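Local coordinates for WbbZ protein (Klebsiella pneumoniae subsp. pneumoniae NTUH-K2044, PDB 6X1L) that is of unknown function but belongs to the polysaccharide pyruvyl transferase family, and so may add pyruvyl groups to sugars of a cell-surface polysaccharide, at residues A[54-59]-A[93-98]; A[23-28]-A[60-65]; A[156-161]-A[205-210]. One frame throughout, in Å; residues are numbered along the deposited sequence.

How the interactions relate
Interactions 1 and 2 are neighbours, with centres about 3 Å apart, and their segments alternate along the chain. Both build on the edge of the six-stranded parallel sheet, where strands 53-55 and 23-27 run side by side. They are probably joined by hydrogen bonds: R57 N lies 2.7 Å from Y62 OH, and Y56 N lies 2.9 Å from Y26 O. Interaction 3 is separate. Its centre is about 28 Å from that of interaction 1 and about 27 Å from that of interaction 2, and its nearest atoms are about 7 Å from those of interaction 2. It joins a loop to helix 203-218, close to the second subunit.

Interaction 1: residues A[54-59]-A[93-98]; sequences IPYRDG and IGKFHK
Y56 has its CG anti to the backbone N (chi1 174°), and this places its ring against F96 and its hydroxyl near K95. In K95 the CG sits beside the backbone N (chi1 -60°), and the chain beyond is extended, long enough to bring NZ to the far end of the tyrosine. The lysine chain meets the tyrosine nearly square on. K95 NZ gives a weak hydrogen bond to Y56 OH at 3.3 Å, arriving at the ring edge. The ammonium also bonds N92 OD1, its stronger partner. D58 OD1 is 4.6 Å from K95 NZ, so its charge may add a mild attraction. The contact lies beside edge strand 53-55 of the parallel sheet of a Rossmann-like alpha/beta domain. Segment 54-59 leaves that strand, and segment 93-98 is the loop that leads from helix 84-92 into strand 98-104. F96 supplies the apolar half. Its CZ meets Y56 CD1 at 4.1 Å, and each atom lies near the plane of the other ring, so the rings touch at their edges and do not stack. Both residues are buried. F88 packs edge-to-face with Y56, while V25 of strand 23-27 touches both Y56 and F96.

Interaction 2: residues A[23-28]-A[60-65]; sequences RFVYKA and ERYSSE
Segment 60-65 meets strand 23-27 mainly through Y62, which packs on V25 and R23. The segment begins at E60, whose OE1 stays 4.8 Å from R23 NH2. That is too far for a salt bridge, though the opposite charges may attract weakly. Two residues on, Y62 carries the contact. Its CG lies on the backbone N side (chi1 -59°), and the ring reaches over the strand. Both methyls of V25 press on it. V25 CG1 sits over one face, 4.1 Å from the ring centroid and 27° off the normal, a CH-pi contact. It is 3.7 Å from Y62 CZ, and V25 CG2 lies 3.8 Å from Y62 CD1. R23 comes from another direction. Its NH2 stands near the ring plane at the edge, 3.9 Å from Y62 CD1, with the guanidinium and ring planes 73° apart. This is not a cation-pi stack. The hydroxyl of Y62 bonds R57 N. At S63 the chain bends in an ST turn, with E65 N bonded to S63 OG at 3.3 Å. The backbone N of S63 bonds D67, which also forms a salt bridge with R23 NE. This loop joins strands 53-55 and 67-71, which flank strand 23-27 in the parallel sheet. The pairing of V25 with Y62 is apolar, while the R23 guanidinium merely touches the ring edge and has its salt bridge with D67.

Interaction 3: residues A[156-161]-A[205-210]; sequences LNKYLS and LARNST
Y159 and R207 form the tight part of this contact. One edge of the tyrosine ring slants across the base of R207. Y159 CE2 is 3.9 Å from R207 CG, and Y159 OH is 3.3 Å from R207 CD. R207 NE gives Y159 OH a weak hydrogen bond of 3.2 Å, bent to 128°, although the hydroxyl lies in the guanidinium plane. T210 adds a methyl: its CG2 reaches Y159 CD2 at 4.1 Å. The hydroxyl of T210 turns back to its own helix and bonds A206 O at 2.8 Å. The more open side, less tightly packed but held by charge, is formed by K158 and the outer end of R207. K158 has its CG set between the backbone N and the carbonyl carbon (chi1 69°), and an extended chain brings its NZ over one guanidinium face, 3.3 Å from R207 NE. D44 makes salt bridges to both cations and bonds Y159 OH; E47 makes a second salt bridge to R207. Both acids belong to helix 33-48, so the loop between strands 144-146 and 167-172 meets two helices, 33-48 and 203-218. The second subunit packs on S161 and L205, among others.

Interaction 1: residues A[54-59]-A[93-98]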
loop_
_atom_site.group_PDB
_atom_site.type_symbol
_atom_site.label_atom_id
_atom_site.label_comp_id
_atom_site.label_asym_id
_atom_site.label_seq_id
_atom_site.Cartn_x
_atom_site.Cartn_y
_atom_site.Cartn_z
ATOM N N ILE A 54 24.460 5.932 1.531
ATOM C CA ILE A 54 24.488 4.495 1.286
ATOM C C ILE A 54 23.548 3.857 2.299
ATOM O O ILE A 54 23.535 4.260 3.473
ATOM C CB ILE A 54 25.911 3.918 1.377
ATOM C CG1 ILE A 54 26.513 4.149 2.765
ATOM C CG2 ILE A 54 26.803 4.520 0.300
ATOM C CD1 ILE A 54 27.736 3.308 3.040
ATOM N N PRO A 55 22.721 2.896 1.891
ATOM C CA PRO A 55 21.802 2.271 2.848
ATOM C C PRO A 55 22.555 1.375 3.817
ATOM O O PRO A 55 23.520 0.701 3.447
ATOM C CB PRO A 55 20.850 1.465 1.954
ATOM C CG PRO A 55 21.651 1.177 0.724
ATOM C CD PRO A 55 22.552 2.369 0.526
ATOM N N TYR A 56 22.112 1.384 5.071
ATOM C CA TYR A 56 22.722 0.527 6.076
ATOM C C TYR A 56 22.563 -0.935 5.687
ATOM O O TYR A 56 21.455 -1.397 5.395
ATOM C CB TYR A 56 22.093 0.779 7.446
ATOM C CG TYR A 56 22.577 -0.175 8.516
ATOM C CD1 TYR A 56 23.731 0.093 9.242
ATOM C CD2 TYR A 56 21.884 -1.348 8.795
ATOM C CE1 TYR A 56 24.180 -0.781 10.216
ATOM C CE2 TYR A 56 22.327 -2.228 9.764
ATOM C CZ TYR A 56 23.475 -1.940 10.472
ATOM O OH TYR A 56 23.915 -2.812 11.441
ATOM N N ARG A 57 23.676 -1.662 5.678
ATOM C CA ARG A 57 23.683 -3.096 5.415
ATOM C C ARG A 57 24.286 -3.803 6.617
ATOM O O ARG A 57 25.437 -3.539 6.985
ATOM C CB ARG A 57 24.463 -3.424 4.140
ATOM C CG ARG A 57 23.769 -2.973 2.867
ATOM C CD ARG A 57 22.365 -3.552 2.777
ATOM N NE ARG A 57 21.655 -3.092 1.587
ATOM N N ASP A 58 23.507 -4.688 7.231
ATOM C CA ASP A 58 23.978 -5.432 8.390
ATOM C C ASP A 58 25.120 -6.356 7.984
ATOM O O ASP A 58 25.017 -7.095 7.000
ATOM C CB ASP A 58 22.832 -6.235 9.002
ATOM C CG ASP A 58 23.119 -6.682 10.422
ATOM O OD1 ASP A 58 24.307 -6.842 10.779
ATOM O OD2 ASP A 58 22.150 -6.877 11.186
ATOM N N GLY A 59 26.211 -6.311 8.744
ATOM C CA GLY A 59 27.385 -7.104 8.459
ATOM C C GLY A 59 28.448 -6.389 7.655
ATOM O O GLY A 59 29.567 -6.905 7.547
ATOM N N ILE A 93 26.229 1.737 17.581
ATOM C CA ILE A 93 26.788 3.057 17.872
ATOM C C ILE A 93 28.309 3.054 17.758
ATOM O O ILE A 93 28.914 4.069 17.394
ATOM C CB ILE A 93 26.323 3.524 19.270
ATOM C CG1 ILE A 93 26.866 4.918 19.599
ATOM C CG2 ILE A 93 26.725 2.518 20.338
ATOM C CD1 ILE A 93 25.905 6.038 19.279
ATOM N N GLY A 94 28.951 1.919 18.051
ATOM C CA GLY A 94 30.402 1.855 18.011
ATOM C C GLY A 94 30.988 1.833 16.615
ATOM O O GLY A 94 32.182 2.107 16.451
ATOM N N LYS A 95 30.174 1.519 15.603
ATOM C CA LYS A 95 30.673 1.405 14.236
ATOM C C LYS A 95 30.917 2.752 13.569
ATOM O O LYS A 95 31.681 2.814 12.600
ATOM C CB LYS A 95 29.687 0.613 13.371
ATOM C CG LYS A 95 29.402 -0.809 13.822
ATOM C CD LYS A 95 28.381 -1.454 12.889
ATOM C CE LYS A 95 27.996 -2.853 13.341
ATOM N NZ LYS A 95 26.997 -3.466 12.420
ATOM N N PHE A 96 30.283 3.821 14.044
ATOM C CA PHE A 96 30.268 5.086 13.326
ATOM C C PHE A 96 30.929 6.194 14.139
ATOM O O PHE A 96 31.101 6.090 15.358
ATOM C CB PHE A 96 28.832 5.489 12.965
ATOM C CG PHE A 96 28.107 4.461 12.138
ATOM C CD1 PHE A 96 27.328 3.487 12.744
ATOM C CD2 PHE A 96 28.216 4.460 10.757
ATOM C CE1 PHE A 96 26.663 2.536 11.984
ATOM C CE2 PHE A 96 27.554 3.511 9.994
ATOM C CZ PHE A 96 26.778 2.549 10.611
ATOM N N HIS A 97 31.303 7.263 13.432
ATOM C CA HIS A 97 31.877 8.435 14.085
ATOM C C HIS A 97 30.820 9.194 14.878
ATOM O O HIS A 97 31.077 9.636 16.006
ATOM C CB HIS A 97 32.524 9.343 13.038
ATOM C CG HIS A 97 33.082 10.616 13.594
ATOM N ND1 HIS A 97 32.470 11.838 13.413
ATOM C CD2 HIS A 97 34.201 10.860 14.318
ATOM C CE1 HIS A 97 33.183 12.778 14.006
ATOM N NE2 HIS A 97 34.238 12.211 14.562
ATOM N N LYS A 98 29.631 9.356 14.301
ATOM C CA LYS A 98 28.502 10.003 14.951
ATOM C C LYS A 98 27.234 9.248 14.587
ATOM O O LYS A 98 27.186 8.519 13.594
ATOM C CB LYS A 98 28.349 11.472 14.529
ATOM C CG LYS A 98 29.497 12.379 14.917
ATOM C CD LYS A 98 29.566 12.555 16.417
ATOM C CE LYS A 98 30.660 13.536 16.801
ATOM N NZ LYS A 98 30.770 13.649 18.277
#

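Interaction 2: residues A[23-28]-A[60-65]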
loop_
_atom_site.group_PDB
_atom_site.type_symbol
_atom_site.label_atom_id
_atom_site.label_comp_id
_atom_site.label_asym_id
_atom_site.label_seq_id
_atom_site.Cartn_x
_atom_site.Cartn_y
_atom_site.Cartn_z
ATOM N N ARG A 23 30.461 10.609 5.126
ATOM C CA ARG A 23 29.458 10.010 4.261
ATOM C C ARG A 23 28.318 9.449 5.102
ATOM O O ARG A 23 28.511 9.011 6.240
ATOM C CB ARG A 23 30.066 8.918 3.379
ATOM C CG ARG A 23 30.109 7.553 4.013
ATOM C CD ARG A 23 30.572 6.496 3.032
ATOM N NE ARG A 23 30.738 5.205 3.690
ATOM C CZ ARG A 23 31.129 4.097 3.074
ATOM N NH1 ARG A 23 31.393 4.117 1.776
ATOM N NH2 ARG A 23 31.253 2.969 3.759
ATOM N N PHE A 24 27.115 9.489 4.535
ATOM C CA PHE A 24 25.910 9.123 5.263
ATOM C C PHE A 24 25.609 7.642 5.074
ATOM O O PHE A 24 25.563 7.149 3.942
ATOM C CB PHE A 24 24.716 9.957 4.792
ATOM C CG PHE A 24 24.784 11.407 5.179
ATOM C CD1 PHE A 24 25.816 11.891 5.972
ATOM C CD2 PHE A 24 23.801 12.289 4.757
ATOM C CE1 PHE A 24 25.867 13.222 6.323
ATOM C CE2 PHE A 24 23.847 13.624 5.110
ATOM C CZ PHE A 24 24.881 14.091 5.892
ATOM N N VAL A 25 25.409 6.939 6.184
ATOM C CA VAL A 25 24.883 5.579 6.192
ATOM C C VAL A 25 23.492 5.665 6.800
ATOM O O VAL A 25 23.348 5.995 7.984
ATOM C CB VAL A 25 25.777 4.618 6.984
ATOM C CG1 VAL A 25 25.208 3.207 6.933
ATOM C CG2 VAL A 25 27.205 4.654 6.456
ATOM N N TYR A 26 22.464 5.386 6.001
ATOM C CA TYR A 26 21.089 5.686 6.376
ATOM C C TYR A 26 20.326 4.413 6.711
ATOM O O TYR A 26 20.343 3.448 5.938
ATOM C CB TYR A 26 20.374 6.452 5.259
ATOM C CG TYR A 26 18.896 6.669 5.510
ATOM C CD1 TYR A 26 18.461 7.530 6.506
ATOM C CD2 TYR A 26 17.934 6.014 4.743
ATOM C CE1 TYR A 26 17.115 7.734 6.741
ATOM C CE2 TYR A 26 16.583 6.212 4.968
ATOM C CZ TYR A 26 16.180 7.074 5.968
ATOM O OH TYR A 26 14.841 7.279 6.201
ATOM N N LYS A 27 19.655 4.421 7.862
ATOM C CA LYS A 27 18.742 3.357 8.268
ATOM C C LYS A 27 17.361 3.969 8.454
ATOM O O LYS A 27 17.152 4.769 9.374
ATOM C CB LYS A 27 19.202 2.674 9.552
ATOM C CG LYS A 27 18.285 1.529 9.974
ATOM C CD LYS A 27 18.274 0.430 8.919
ATOM C CE LYS A 27 17.171 -0.600 9.166
ATOM N NZ LYS A 27 15.809 -0.055 8.890
ATOM N N ALA A 28 16.425 3.598 7.584
ATOM C CA ALA A 28 15.051 4.053 7.724
ATOM C C ALA A 28 14.416 3.442 8.967
ATOM O O ALA A 28 14.649 2.277 9.294
ATOM C CB ALA A 28 14.235 3.681 6.483
ATOM N N GLU A 60 28.137 -5.228 7.087
ATOM C CA GLU A 60 29.136 -4.461 6.363
ATOM C C GLU A 60 29.988 -3.654 7.336
ATOM O O GLU A 60 29.528 -3.237 8.402
ATOM C CB GLU A 60 28.476 -3.530 5.347
ATOM C CG GLU A 60 29.233 -3.427 4.031
ATOM C CD GLU A 60 28.705 -2.323 3.138
ATOM O OE1 GLU A 60 28.844 -1.139 3.510
ATOM O OE2 GLU A 60 28.144 -2.640 2.066
ATOM N N ARG A 61 31.244 -3.443 6.959
ATOM C CA ARG A 61 32.199 -2.745 7.809
ATOM C C ARG A 61 32.189 -1.260 7.473
ATOM O O ARG A 61 32.419 -0.874 6.322
ATOM C CB ARG A 61 33.598 -3.335 7.640
ATOM C CG ARG A 61 33.948 -3.690 6.206
ATOM C CD ARG A 61 35.314 -4.348 6.116
ATOM N NE ARG A 61 36.389 -3.431 6.485
ATOM C CZ ARG A 61 37.022 -2.640 5.624
ATOM N NH1 ARG A 61 36.685 -2.652 4.341
ATOM N NH2 ARG A 61 37.990 -1.835 6.044
ATOM N N TYR A 62 31.915 -0.432 8.476
ATOM C CA TYR A 62 31.917 1.012 8.325
ATOM C C TYR A 62 33.064 1.622 9.121
ATOM O O TYR A 62 33.629 0.997 10.025
ATOM C CB TYR A 62 30.581 1.613 8.776
ATOM C CG TYR A 62 29.389 1.074 8.016
ATOM C CD1 TYR A 62 29.158 1.440 6.697
ATOM C CD2 TYR A 62 28.497 0.199 8.619
ATOM C CE1 TYR A 62 28.068 0.948 5.997
ATOM C CE2 TYR A 62 27.404 -0.299 7.928
ATOM C CZ TYR A 62 27.197 0.079 6.618
ATOM O OH TYR A 62 26.110 -0.413 5.930
ATOM N N SER A 63 33.403 2.859 8.770
ATOM C CA SER A 63 34.537 3.549 9.372
ATOM C C SER A 63 34.092 4.266 10.642
ATOM O O SER A 63 33.185 5.103 10.606
ATOM C CB SER A 63 35.142 4.539 8.379
ATOM O OG SER A 63 36.134 5.336 9.001
ATOM N N SER A 64 34.742 3.944 11.760
ATOM C CA SER A 64 34.471 4.599 13.033
ATOM C C SER A 64 34.975 6.037 13.081
ATOM O O SER A 64 34.859 6.679 14.131
ATOM C CB SER A 64 35.100 3.793 14.171
ATOM O OG SER A 64 34.938 4.451 15.415
ATOM N N GLU A 65 35.527 6.555 11.988
ATOM C CA GLU A 65 36.048 7.911 11.942
ATOM C C GLU A 65 35.400 8.785 10.879
ATOM O O GLU A 65 35.284 9.995 11.088
ATOM C CB GLU A 65 37.566 7.888 11.708
ATOM C CG GLU A 65 38.233 9.252 11.786
ATOM C CD GLU A 65 39.706 9.199 11.443
ATOM O OE1 GLU A 65 40.450 10.111 11.863
ATOM O OE2 GLU A 65 40.121 8.244 10.755
#

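Interaction 3: residues A[156-161]-A[205-210]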
loop_
_atom_site.group_PDB
_atom_site.type_symbol
_atom_site.label_atom_id
_atom_site.label_comp_id
_atom_site.label_asym_id
_atom_site.label_seq_id
_atom_site.Cartn_x
_atom_site.Cartn_y
_atom_site.Cartn_z
ATOM N N LEU A 156 4.812 17.166 -1.988
ATOM C CA LEU A 156 3.451 16.640 -2.032
ATOM C C LEU A 156 2.929 16.448 -3.452
ATOM O O LEU A 156 2.168 15.508 -3.706
ATOM C CB LEU A 156 2.524 17.572 -1.250
ATOM C CG LEU A 156 1.069 17.151 -1.050
ATOM C CD1 LEU A 156 0.992 15.848 -0.271
ATOM C CD2 LEU A 156 0.300 18.252 -0.337
ATOM N N ASN A 157 3.322 17.309 -4.391
ATOM C CA ASN A 157 2.657 17.318 -5.688
ATOM C C ASN A 157 2.956 16.083 -6.527
ATOM O O ASN A 157 2.202 15.792 -7.464
ATOM C CB ASN A 157 3.030 18.582 -6.459
ATOM C CG ASN A 157 2.320 19.810 -5.930
ATOM O OD1 ASN A 157 2.736 20.400 -4.935
ATOM N ND2 ASN A 157 1.235 20.199 -6.592
ATOM N N LYS A 158 4.019 15.343 -6.222
ATOM C CA LYS A 158 4.300 14.126 -6.971
ATOM C C LYS A 158 3.597 12.904 -6.395
ATOM O O LYS A 158 3.707 11.815 -6.968
ATOM C CB LYS A 158 5.808 13.876 -7.051
ATOM C CG LYS A 158 6.463 13.489 -5.749
ATOM C CD LYS A 158 7.953 13.281 -5.960
ATOM C CE LYS A 158 8.652 12.915 -4.667
ATOM N NZ LYS A 158 10.110 12.720 -4.878
ATOM N N TYR A 159 2.869 13.060 -5.290
ATOM C CA TYR A 159 2.084 11.988 -4.694
ATOM C C TYR A 159 0.592 12.108 -4.975
ATOM O O TYR A 159 -0.141 11.137 -4.764
ATOM C CB TYR A 159 2.296 11.958 -3.175
ATOM C CG TYR A 159 3.730 11.766 -2.745
ATOM C CD1 TYR A 159 4.594 12.854 -2.627
ATOM C CD2 TYR A 159 4.220 10.504 -2.439
ATOM C CE1 TYR A 159 5.904 12.685 -2.236
ATOM C CE2 TYR A 159 5.537 10.325 -2.039
ATOM C CZ TYR A 159 6.372 11.422 -1.938
ATOM O OH TYR A 159 7.684 11.255 -1.547
ATOM N N LEU A 160 0.127 13.268 -5.433
ATOM C CA LEU A 160 -1.300 13.531 -5.530
ATOM C C LEU A 160 -1.915 12.808 -6.721
ATOM O O LEU A 160 -1.295 12.675 -7.780
ATOM C CB LEU A 160 -1.556 15.035 -5.648
ATOM C CG LEU A 160 -1.013 15.907 -4.512
ATOM C CD1 LEU A 160 -1.298 17.384 -4.765
ATOM C CD2 LEU A 160 -1.583 15.473 -3.169
ATOM N N SER A 161 -3.143 12.337 -6.537
ATOM C CA SER A 161 -3.933 11.820 -7.645
ATOM C C SER A 161 -4.843 12.875 -8.251
ATOM O O SER A 161 -5.275 12.714 -9.400
ATOM C CB SER A 161 -4.784 10.631 -7.183
ATOM O OG SER A 161 -5.829 11.054 -6.320
ATOM N N LEU A 205 8.910 1.608 -2.535
ATOM C CA LEU A 205 7.864 1.094 -1.659
ATOM C C LEU A 205 7.390 2.160 -0.680
ATOM O O LEU A 205 6.186 2.270 -0.414
ATOM C CB LEU A 205 8.372 -0.148 -0.925
ATOM C CG LEU A 205 7.429 -0.859 0.045
ATOM C CD1 LEU A 205 6.048 -1.044 -0.572
ATOM C CD2 LEU A 205 8.024 -2.202 0.431
ATOM N N ALA A 206 8.313 2.969 -0.141
ATOM C CA ALA A 206 7.897 4.033 0.768
ATOM C C ALA A 206 7.033 5.060 0.049
ATOM O O ALA A 206 5.993 5.483 0.567
ATOM C CB ALA A 206 9.121 4.715 1.409
ATOM N N ARG A 207 7.453 5.490 -1.141
ATOM C CA ARG A 207 6.700 6.536 -1.830
ATOM C C ARG A 207 5.349 6.022 -2.325
ATOM O O ARG A 207 4.346 6.745 -2.272
ATOM C CB ARG A 207 7.523 7.103 -2.986
ATOM C CG ARG A 207 8.647 8.040 -2.511
ATOM C CD ARG A 207 9.048 9.005 -3.614
ATOM N NE ARG A 207 10.119 9.918 -3.212
ATOM C CZ ARG A 207 11.405 9.707 -3.467
ATOM N NH1 ARG A 207 11.779 8.614 -4.116
ATOM N NH2 ARG A 207 12.320 10.590 -3.082
ATOM N N ASN A 208 5.293 4.774 -2.792
ATOM C CA ASN A 208 4.023 4.263 -3.305
ATOM C C ASN A 208 3.054 3.931 -2.175
ATOM O O ASN A 208 1.845 4.155 -2.316
ATOM C CB ASN A 208 4.277 3.058 -4.206
ATOM C CG ASN A 208 4.839 3.463 -5.549
ATOM O OD1 ASN A 208 4.439 4.478 -6.119
ATOM N ND2 ASN A 208 5.779 2.684 -6.057
ATOM N N SER A 209 3.555 3.431 -1.042
ATOM C CA SER A 209 2.696 3.302 0.131
ATOM C C SER A 209 2.147 4.656 0.558
ATOM O O SER A 209 0.983 4.765 0.964
ATOM C CB SER A 209 3.458 2.654 1.284
ATOM O OG SER A 209 2.696 2.716 2.480
ATOM N N THR A 210 2.971 5.703 0.472
ATOM C CA THR A 210 2.504 7.033 0.841
ATOM C C THR A 210 1.481 7.554 -0.163
ATOM O O THR A 210 0.524 8.243 0.214
ATOM C CB THR A 210 3.702 7.984 0.964
ATOM O OG1 THR A 210 4.623 7.461 1.932
ATOM C CG2 THR A 210 3.255 9.357 1.406
#